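Cystatin (Fasciola hepatica, PDB 6I1M) probably inhibits papain-like cysteine proteases, as cystatins do, and is an unusual secreted member of the stefin (type 1 cystatin) group. Local coordinates at residues F18-I22 against Y53-V57; C66-V71 against V84-V90. All coordinates share one frame. Where two conformers were deposited one is given. Residue numbers count along the deposited sequence, not the author numbering.

Interaction 1 of 2, residues F18-I22 against Y53-V57; sequences FQPMI and YKFKV
This is the heart of the cystatin fold, where the long helix 12-28 lies in the concave face of an antiparallel sheet, and the contact sits near the centre of the molecule. F18-I22 is helical, with I22 N bonded to F18 O at 2.9 Å and a kink at P20, whose nitrogen has no hydrogen to give to the turn before. Y53-V57 is an extended inner strand of the sheet. The segment axes pass 11.1 Å apart and cross at -73°; the nearest CA atoms, those of I22 and V57, are 8.6 Å apart. Two residues one helical turn apart, F18 and I22, point toward the strand and meet Y53, F55 and V57, every second residue along it. With chi1 in m, F18 lays its ring against two others: its CZ is 3.7 Å from Y53 CD1, over a face of the tyrosine, and its CD2 is 3.5 Å from F55 CZ, near the plane of the F55 ring. The F18 and Y53 planes incline at 39°, centroids 4.7 Å apart, the F18 and F55 planes at 48°, centroids 5.2 Å apart, an oblique aromatic cluster. I22, in the mt rotamer, puts CD1 3.5 Å from F55 CD2 and CG2 4.1 Å from V57 CG1. Helix and strand therefore meet wholly through apolar and aromatic surfaces, joined by shape and burial of carbon rather than by polar bonds.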
loop_
_atom_site.group_PDB
_atom_site.type_symbol
_atom_site.label_atom_id
_atom_site.label_comp_id
_atom_site.label_asym_id
_atom_site.label_seq_id
_atom_site.Cartn_x
_atom_site.Cartn_y
_atom_site.Cartn_z
ATOM N N PHE A 18 -0.653 -2.533 7.210
ATOM C CA PHE A 18 -0.665 -1.671 5.998
ATOM C C PHE A 18 -2.083 -1.461 5.477
ATOM O O PHE A 18 -2.326 -0.384 4.958
ATOM C CB PHE A 18 0.228 -2.244 4.894
ATOM C CG PHE A 18 1.692 -2.269 5.264
ATOM C CD1 PHE A 18 2.368 -1.095 5.549
ATOM C CD2 PHE A 18 2.376 -3.471 5.365
ATOM C CE1 PHE A 18 3.708 -1.125 5.928
ATOM C CE2 PHE A 18 3.718 -3.501 5.710
ATOM C CZ PHE A 18 4.391 -2.331 5.974
ATOM N N GLN A 19 -2.999 -2.424 5.618
ATOM C CA GLN A 19 -4.350 -2.270 5.016
ATOM C C GLN A 19 -5.035 -1.046 5.621
ATOM O O GLN A 19 -5.555 -0.240 4.858
ATOM C CB GLN A 19 -5.196 -3.540 5.087
ATOM C CG GLN A 19 -6.529 -3.414 4.355
ATOM C CD GLN A 19 -7.678 -2.785 5.107
ATOM O OE1 GLN A 19 -7.554 -2.202 6.188
ATOM N NE2 GLN A 19 -8.854 -2.922 4.519
ATOM N N PRO A 20 -5.089 -0.822 6.957
ATOM C CA PRO A 20 -5.724 0.390 7.493
ATOM C C PRO A 20 -4.999 1.700 7.160
ATOM O O PRO A 20 -5.667 2.705 7.027
ATOM C CB PRO A 20 -5.657 0.221 9.016
ATOM C CG PRO A 20 -5.552 -1.280 9.194
ATOM C CD PRO A 20 -4.692 -1.741 8.044
ATOM N N MET A 21 -3.669 1.669 7.026
ATOM C CA MET A 21 -2.882 2.862 6.616
ATOM C C MET A 21 -3.290 3.243 5.191
ATOM O O MET A 21 -3.474 4.428 4.914
ATOM C CB MET A 21 -1.378 2.596 6.610
ATOM C CG MET A 21 -0.747 2.414 7.957
ATOM S SD MET A 21 1.051 2.266 7.725
ATOM C CE MET A 21 1.502 1.386 9.216
ATOM N N ILE A 22 -3.396 2.265 4.306
ATOM C CA ILE A 22 -3.704 2.513 2.866
ATOM C C ILE A 22 -5.150 2.987 2.726
ATOM O O ILE A 22 -5.384 3.925 1.931
ATOM C CB ILE A 22 -3.353 1.300 1.995
ATOM C CG1 ILE A 22 -1.849 1.027 2.083
ATOM C CG2 ILE A 22 -3.816 1.515 0.569
ATOM C CD1 ILE A 22 -1.393 -0.221 1.368
ATOM N N TYR A 53 7.376 -0.696 0.413
ATOM C CA TYR A 53 6.338 -1.712 0.113
ATOM C C TYR A 53 5.414 -1.121 -0.941
ATOM O O TYR A 53 4.677 -0.203 -0.612
ATOM C CB TYR A 53 5.531 -2.088 1.346
ATOM C CG TYR A 53 6.309 -2.792 2.413
ATOM C CD1 TYR A 53 7.028 -2.067 3.350
ATOM C CD2 TYR A 53 6.297 -4.177 2.515
ATOM C CE1 TYR A 53 7.753 -2.707 4.340
ATOM C CE2 TYR A 53 7.011 -4.826 3.503
ATOM C CZ TYR A 53 7.741 -4.090 4.424
ATOM O OH TYR A 53 8.419 -4.711 5.444
ATOM N N LYS A 54 5.470 -1.649 -2.156
ATOM C CA LYS A 54 4.528 -1.280 -3.234
ATOM C C LYS A 54 3.400 -2.306 -3.282
ATOM O O LYS A 54 3.619 -3.487 -3.706
ATOM C CB LYS A 54 5.221 -1.214 -4.586
ATOM C CG LYS A 54 4.364 -0.598 -5.677
ATOM C CD LYS A 54 4.808 -1.056 -7.025
ATOM C CE LYS A 54 6.166 -0.531 -7.405
ATOM N NZ LYS A 54 6.678 -1.239 -8.600
ATOM N N PHE A 55 2.224 -1.843 -2.893
ATOM C CA PHE A 55 0.965 -2.618 -2.879
ATOM C C PHE A 55 0.162 -2.344 -4.144
ATOM O O PHE A 55 0.070 -1.211 -4.589
ATOM C CB PHE A 55 0.170 -2.220 -1.649
ATOM C CG PHE A 55 0.809 -2.732 -0.396
ATOM C CD1 PHE A 55 0.693 -4.077 -0.059
ATOM C CD2 PHE A 55 1.510 -1.876 0.444
ATOM C CE1 PHE A 55 1.257 -4.553 1.110
ATOM C CE2 PHE A 55 2.072 -2.359 1.621
ATOM C CZ PHE A 55 1.943 -3.692 1.943
ATOM N N LYS A 56 -0.447 -3.392 -4.687
ATOM C CA LYS A 56 -1.625 -3.267 -5.570
ATOM C C LYS A 56 -2.856 -3.609 -4.724
ATOM O O LYS A 56 -2.888 -4.715 -4.157
ATOM C CB LYS A 56 -1.471 -4.200 -6.764
ATOM C CG LYS A 56 -2.500 -3.979 -7.851
ATOM C CD LYS A 56 -2.255 -4.850 -9.059
ATOM C CE LYS A 56 -3.506 -5.054 -9.888
ATOM N NZ LYS A 56 -3.294 -4.611 -11.287
ATOM N N VAL A 57 -3.794 -2.672 -4.616
ATOM C CA VAL A 57 -4.996 -2.776 -3.743
ATOM C C VAL A 57 -6.240 -2.720 -4.635
ATOM O O VAL A 57 -6.213 -2.008 -5.649
ATOM C CB VAL A 57 -4.983 -1.703 -2.639
ATOM C CG1 VAL A 57 -3.664 -1.730 -1.870
ATOM C CG2 VAL A 57 -5.262 -0.294 -3.156
#

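Interaction 2 of 2, residues C66-V71 against V84-V90; sequences CWEVVV and VGTPTRV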
loop_
_atom_site.group_PDB
_atom_site.type_symbol
_atom_site.label_atom_id
_atom_site.label_comp_id
_atom_site.label_asym_id
_atom_site.label_seq_id
_atom_site.Cartn_x
_atom_site.Cartn_y
_atom_site.Cartn_z
ATOM N N CYS A 66 -8.645 -0.405 -8.788
ATOM C CA CYS A 66 -7.352 -0.812 -8.224
ATOM C C CYS A 66 -6.463 0.423 -8.190
ATOM O O CYS A 66 -6.585 1.301 -9.073
ATOM C CB CYS A 66 -6.718 -1.937 -9.025
ATOM S SG CYS A 66 -7.547 -3.532 -8.765
ATOM N N TRP A 67 -5.634 0.476 -7.154
ATOM C CA TRP A 67 -4.633 1.535 -6.926
ATOM C C TRP A 67 -3.285 0.879 -6.640
ATOM O O TRP A 67 -3.246 -0.269 -6.091
ATOM C CB TRP A 67 -5.070 2.445 -5.786
ATOM C CG TRP A 67 -6.319 3.250 -5.996
ATOM C CD1 TRP A 67 -6.382 4.587 -6.285
ATOM C CD2 TRP A 67 -7.679 2.835 -5.767
ATOM N NE1 TRP A 67 -7.679 5.023 -6.257
ATOM C CE2 TRP A 67 -8.501 3.966 -5.983
ATOM C CE3 TRP A 67 -8.288 1.619 -5.437
ATOM C CZ2 TRP A 67 -9.891 3.919 -5.864
ATOM C CZ3 TRP A 67 -9.662 1.567 -5.328
ATOM C CH2 TRP A 67 -10.451 2.700 -5.546
ATOM N N GLU A 68 -2.221 1.541 -7.050
ATOM C CA GLU A 68 -0.852 1.223 -6.587
ATOM C C GLU A 68 -0.504 2.249 -5.512
ATOM O O GLU A 68 -0.725 3.443 -5.750
ATOM C CB GLU A 68 0.098 1.223 -7.777
ATOM C CG GLU A 68 1.555 1.215 -7.403
ATOM C CD GLU A 68 2.437 1.299 -8.632
ATOM O OE1 GLU A 68 2.301 0.393 -9.504
ATOM O OE2 GLU A 68 3.216 2.289 -8.743
ATOM N N VAL A 69 -0.009 1.792 -4.364
ATOM C CA VAL A 69 0.335 2.673 -3.213
ATOM C C VAL A 69 1.659 2.180 -2.646
ATOM O O VAL A 69 1.726 1.014 -2.246
ATOM C CB VAL A 69 -0.747 2.653 -2.118
ATOM C CG1 VAL A 69 -0.518 3.751 -1.077
ATOM C CG2 VAL A 69 -2.152 2.756 -2.698
ATOM N N VAL A 70 2.647 3.059 -2.571
ATOM C CA VAL A 70 3.956 2.779 -1.931
ATOM C C VAL A 70 3.938 3.258 -0.478
ATOM O O VAL A 70 3.570 4.403 -0.229
ATOM C CB VAL A 70 5.100 3.409 -2.733
ATOM C CG1 VAL A 70 6.443 2.997 -2.160
ATOM C CG2 VAL A 70 5.001 3.050 -4.207
ATOM N N VAL A 71 4.300 2.375 0.452
ATOM C CA VAL A 71 4.529 2.722 1.887
ATOM C C VAL A 71 6.018 2.533 2.195
ATOM O O VAL A 71 6.511 1.413 1.981
ATOM C CB VAL A 71 3.680 1.854 2.827
ATOM C CG1 VAL A 71 3.899 2.246 4.280
ATOM C CG2 VAL A 71 2.203 1.898 2.463
ATOM N N VAL A 84 2.905 6.797 3.894
ATOM C CA VAL A 84 2.095 6.291 2.754
ATOM C C VAL A 84 2.248 7.283 1.598
ATOM O O VAL A 84 2.013 8.491 1.803
ATOM C CB VAL A 84 0.626 6.059 3.149
ATOM C CG1 VAL A 84 -0.122 5.389 2.021
ATOM C CG2 VAL A 84 0.517 5.217 4.422
ATOM N N GLY A 85 2.655 6.788 0.435
ATOM C CA GLY A 85 2.775 7.575 -0.798
ATOM C C GLY A 85 1.419 8.015 -1.335
ATOM O O GLY A 85 0.361 7.706 -0.730
ATOM N N THR A 86 1.442 8.689 -2.475
ATOM C CA THR A 86 0.237 9.081 -3.235
ATOM C C THR A 86 -0.300 7.882 -4.004
ATOM O O THR A 86 0.382 7.328 -4.879
ATOM C CB THR A 86 0.559 10.238 -4.188
ATOM O OG1 THR A 86 1.044 11.294 -3.363
ATOM C CG2 THR A 86 -0.658 10.684 -4.969
ATOM N N PRO A 87 -1.560 7.450 -3.740
ATOM C CA PRO A 87 -2.160 6.379 -4.533
ATOM C C PRO A 87 -2.310 6.787 -6.005
ATOM O O PRO A 87 -2.578 7.952 -6.292
ATOM C CB PRO A 87 -3.517 6.158 -3.868
ATOM C CG PRO A 87 -3.288 6.676 -2.473
ATOM C CD PRO A 87 -2.456 7.928 -2.678
ATOM N N THR A 88 -2.033 5.851 -6.905
ATOM C CA THR A 88 -2.282 6.018 -8.358
ATOM C C THR A 88 -3.261 4.927 -8.813
ATOM O O THR A 88 -3.068 3.743 -8.475
ATOM C CB THR A 88 -0.964 5.996 -9.133
ATOM O OG1 THR A 88 -0.070 6.856 -8.434
ATOM C CG2 THR A 88 -1.092 6.472 -10.557
ATOM N N ARG A 89 -4.306 5.342 -9.519
ATOM C CA ARG A 89 -5.281 4.406 -10.133
ATOM C C ARG A 89 -4.511 3.580 -11.166
ATOM O O ARG A 89 -3.719 4.178 -11.929
ATOM C CB ARG A 89 -6.470 5.146 -10.756
ATOM C CG ARG A 89 -7.444 5.740 -9.748
ATOM C CD ARG A 89 -8.797 6.162 -10.319
ATOM N NE ARG A 89 -8.674 7.038 -11.475
ATOM C CZ ARG A 89 -8.296 8.311 -11.416
ATOM N NH1 ARG A 89 -8.012 8.869 -10.249
ATOM N NH2 ARG A 89 -8.203 9.024 -12.521
ATOM N N VAL A 90 -4.715 2.273 -11.146
ATOM C CA VAL A 90 -4.149 1.351 -12.169
ATOM C C VAL A 90 -5.255 0.381 -12.591
ATOM O O VAL A 90 -6.266 0.267 -11.866
ATOM C CB VAL A 90 -2.902 0.615 -11.650
ATOM C CG1 VAL A 90 -1.736 1.574 -11.410
ATOM C CG2 VAL A 90 -3.218 -0.181 -10.397
HETATM O O HOH W 1 -8.840 0.449 -11.657
HETATM O O HOH W 2 -9.028 7.817 -7.077
HETATM O O HOH W 3 1.415 4.957 -6.643
HETATM O O HOH W 4 2.251 5.525 -4.068
#
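W67, with chi1 in m and chi2 at -104°, lays its indole alongside the incoming strand: NE1 is 3.6 Å from R89 CG, and CD1 is 4.1 Å from P87 CB. Water 2 accepts from W67 NE1 at 3.2 Å and, weakly, from R89 NH1 at 3.5 Å. On the same side, V69 (chi1 t) fits CG2 3.8 Å from P87 CB and CG1 3.5 Å from V84 CG1. Helix 12-28 covers this side, with L26 on W67 and P87, I22 on V69 and F18 on V71. On the other face V90, with chi1 in m, spreads over its neighbours, CG2 4.1 Å from C66 CB and CG1 4.1 Å from E68 CB. These are the last two strands of the cystatin sheet, an antiparallel hairpin whose edge strand is interrupted. E68 and T88 form a hydrogen-bonded pair (E68 N to T88 O 2.8 Å, T88 N to E68 O 3.0 Å), and W67 and R89 a non-hydrogen-bonded one. Between the E68-T88 and V71-V84 pairs the register shifts by one, and G85 N bonds V70 O at 2.6 Å; an ideal CB on G85 would clash with that oxygen. Waters fill the gap: water 3 joins E68 O, T86 O and T88 OG1, and water 4 links V70 N (2.9 Å) to T86 O (2.7 Å). C66, its chi1 in m, is disulfide-bonded to C92.

From the N terminus, helix 12-28 comes first; strand 38-47 follows, and strand 50-59 then closes the first loop at interaction 1, bringing F18-I22 onto Y53-V57. Only afterwards does interaction 2 open at C66, closing its shorter hairpin loop at 84-90, so the two are in series. They are joined sideways through the sheet: 53-57 and 66-71 are neighbouring antiparallel strands, with probable hydrogen bonds from Y53 N to V71 O (2.8 Å) and V57 N to W67 O (2.9 Å). Interaction 1 thus ties the helix to an inner strand, while interaction 2 carries the sheet to its edge beneath the same helix.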